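Local coordinates for protein intracellular protease/amidase (Salmonella enterica subsp. enterica serovar Typhimurium, PDB 4K2H) that binds zinc ions and, as a member of the DJ-1/PfpI family, may act as a peptidase or amidase, at residues G121-C126 / V138-P143. The protein carries 1 engineered substitution. Sequence-based numbering, arbitrary orientation.
Sequences GRRYVC and VYVDAP
Tyr-124 and Tyr-139 meet on one face of a short two-stranded parallel sheet, where CA of Tyr-139 sits over the Tyr-124 ring in a CH-pi contact, 4.2 Å from its centroid. The two side chains cross at about a right angle. With chi1 of 76°, Tyr-124 holds CG between its own backbone N and carbonyl carbon, and the ring reaches across the partner strand, where CE2 lies 3.5 Å from Tyr-139 N. Tyr-139 instead has CG anti to the backbone N (chi1 174°); its CE1 lies 4.0 Å from Val-125 CG2, and SG of Cys-126 approaches the ring obliquely.

Three backbone bonds hold the strands in register: Val-138 N to Arg-122 O, Tyr-124 N to Val-138 O, and Val-140 N to Tyr-124 O at 2.8 Å. Arg-123 and Val-138 share the other face, CG to CB 4.0 Å. Just past the second strand, CG2 of Val-140 packs on Arg-123 CB at 3.9 Å, the two side chains side by side and pointing the same way.

Trp-131 stacks on Tyr-139 and also touches Tyr-124, while Asp-141 forms a salt bridge with Lys-154. This is structural packing within the DJ-1/PfpI family region, away from the zinc-binding residues. Val-145 of strand 144-147 packs against Arg-123, Val-125 and Val-140, and Ser-152 of strand 150-153 hydrogen-bonds Val-125 N, setting the small sheet beside those two strands, after helix 108-114 and before helix 159-171 in the chain.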
loop_
_atom_site.group_PDB
_atom_site.type_symbol
_atom_site.label_atom_id
_atom_site.label_comp_id
_atom_site.label_asym_id
_atom_site.label_seq_id
_atom_site.Cartn_x
_atom_site.Cartn_y
_atom_site.Cartn_z
ATOM N N GLY A 121 -18.859 22.848 7.540
ATOM C CA GLY A 121 -19.285 22.434 8.874
ATOM C C GLY A 121 -19.287 20.925 9.099
ATOM O O GLY A 121 -19.696 20.477 10.152
ATOM N N ARG A 122 -18.821 20.120 8.143
ATOM C CA ARG A 122 -19.025 18.677 8.282
ATOM C C ARG A 122 -18.098 18.028 9.282
ATOM O O ARG A 122 -17.030 18.565 9.608
ATOM C CB ARG A 122 -18.944 17.968 6.943
ATOM C CG ARG A 122 -20.184 18.173 6.077
ATOM C CD ARG A 122 -19.930 17.667 4.668
ATOM N NE ARG A 122 -18.837 18.425 4.028
ATOM C CZ ARG A 122 -18.548 18.373 2.734
ATOM N NH1 ARG A 122 -19.268 17.629 1.909
ATOM N NH2 ARG A 122 -17.556 19.101 2.251
ATOM N N ARG A 123 -18.543 16.878 9.797
ATOM C CA ARG A 123 -17.714 16.042 10.657
ATOM C C ARG A 123 -16.651 15.334 9.815
ATOM O O ARG A 123 -16.939 14.866 8.726
ATOM C CB ARG A 123 -18.564 15.020 11.411
ATOM C CG ARG A 123 -19.457 15.659 12.481
ATOM C CD ARG A 123 -20.355 14.624 13.133
ATOM N NE ARG A 123 -21.322 14.125 12.157
ATOM C CZ ARG A 123 -21.311 12.915 11.597
ATOM N NH1 ARG A 123 -22.255 12.606 10.703
ATOM N NH2 ARG A 123 -20.382 12.009 11.913
ATOM N N TYR A 124 -15.428 15.263 10.344
ATOM C CA TYR A 124 -14.287 14.735 9.609
ATOM C C TYR A 124 -13.219 14.330 10.618
ATOM O O TYR A 124 -13.266 14.734 11.787
ATOM C CB TYR A 124 -13.727 15.807 8.647
ATOM C CG TYR A 124 -12.930 16.857 9.375
ATOM C CD1 TYR A 124 -11.545 16.736 9.477
ATOM C CD2 TYR A 124 -13.565 17.923 10.048
ATOM C CE1 TYR A 124 -10.790 17.644 10.187
ATOM C CE2 TYR A 124 -12.818 18.855 10.760
ATOM C CZ TYR A 124 -11.417 18.706 10.821
ATOM O OH TYR A 124 -10.609 19.599 11.500
ATOM N N VAL A 125 -12.273 13.523 10.152
ATOM C CA VAL A 125 -11.072 13.189 10.893
ATOM C C VAL A 125 -9.865 13.458 10.009
ATOM O O VAL A 125 -9.962 13.507 8.791
ATOM C CB VAL A 125 -11.072 11.722 11.369
ATOM C CG1 VAL A 125 -10.948 10.737 10.213
ATOM C CG2 VAL A 125 -9.974 11.474 12.394
ATOM N N CYS A 126 -8.730 13.645 10.646
ATOM C CA CYS A 126 -7.495 13.821 9.951
ATOM C C CYS A 126 -6.415 13.314 10.900
ATOM O O CYS A 126 -6.716 12.901 12.030
ATOM C CB CYS A 126 -7.306 15.302 9.622
ATOM S SG CYS A 126 -7.149 16.333 11.088
ATOM N N VAL A 138 -15.976 20.034 11.965
ATOM C CA VAL A 138 -16.080 19.389 13.280
ATOM C C VAL A 138 -15.224 18.123 13.368
ATOM O O VAL A 138 -15.622 17.057 12.896
ATOM C CB VAL A 138 -17.548 19.032 13.650
ATOM C CG1 VAL A 138 -17.583 18.344 15.009
ATOM C CG2 VAL A 138 -18.413 20.285 13.649
ATOM N N TYR A 139 -14.068 18.235 14.011
ATOM C CA TYR A 139 -13.171 17.100 14.172
ATOM C C TYR A 139 -13.784 16.017 15.048
ATOM O O TYR A 139 -14.217 16.306 16.164
ATOM C CB TYR A 139 -11.859 17.564 14.810
ATOM C CG TYR A 139 -10.917 16.428 15.144
ATOM C CD1 TYR A 139 -10.103 15.862 14.163
ATOM C CD2 TYR A 139 -10.835 15.939 16.421
ATOM C CE1 TYR A 139 -9.229 14.838 14.462
ATOM C CE2 TYR A 139 -9.973 14.912 16.745
ATOM C CZ TYR A 139 -9.170 14.357 15.762
ATOM O OH TYR A 139 -8.319 13.330 16.090
ATOM N N VAL A 140 -13.821 14.787 14.542
ATOM C CA VAL A 140 -14.190 13.611 15.336
ATOM C C VAL A 140 -13.007 12.659 15.311
ATOM O O VAL A 140 -12.407 12.427 14.239
ATOM C CB VAL A 140 -15.419 12.874 14.762
ATOM C CG1 VAL A 140 -15.851 11.718 15.681
ATOM C CG2 VAL A 140 -16.583 13.840 14.582
ATOM N N ASP A 141 -12.634 12.137 16.476
ATOM C CA ASP A 141 -11.529 11.177 16.545
ATOM C C ASP A 141 -12.062 9.782 16.370
ATOM O O ASP A 141 -12.356 9.109 17.340
ATOM C CB ASP A 141 -10.732 11.280 17.847
ATOM C CG ASP A 141 -9.513 10.346 17.863
ATOM O OD1 ASP A 141 -9.268 9.600 16.868
ATOM O OD2 ASP A 141 -8.774 10.358 18.866
ATOM N N ALA A 142 -12.173 9.349 15.118
ATOM C CA ALA A 142 -12.522 7.967 14.790
ATOM C C ALA A 142 -11.707 7.507 13.577
ATOM O O ALA A 142 -11.257 8.332 12.790
ATOM C CB ALA A 142 -14.007 7.856 14.498
ATOM N N PRO A 143 -11.528 6.181 13.422
ATOM C CA PRO A 143 -10.816 5.625 12.274
ATOM C C PRO A 143 -11.327 6.145 10.940
ATOM O O PRO A 143 -10.528 6.530 10.071
ATOM C CB PRO A 143 -11.075 4.111 12.412
ATOM C CG PRO A 143 -11.181 3.900 13.893
ATOM C CD PRO A 143 -11.872 5.140 14.416
HETATM O O HOH W 1 -6.146 13.204 14.370
#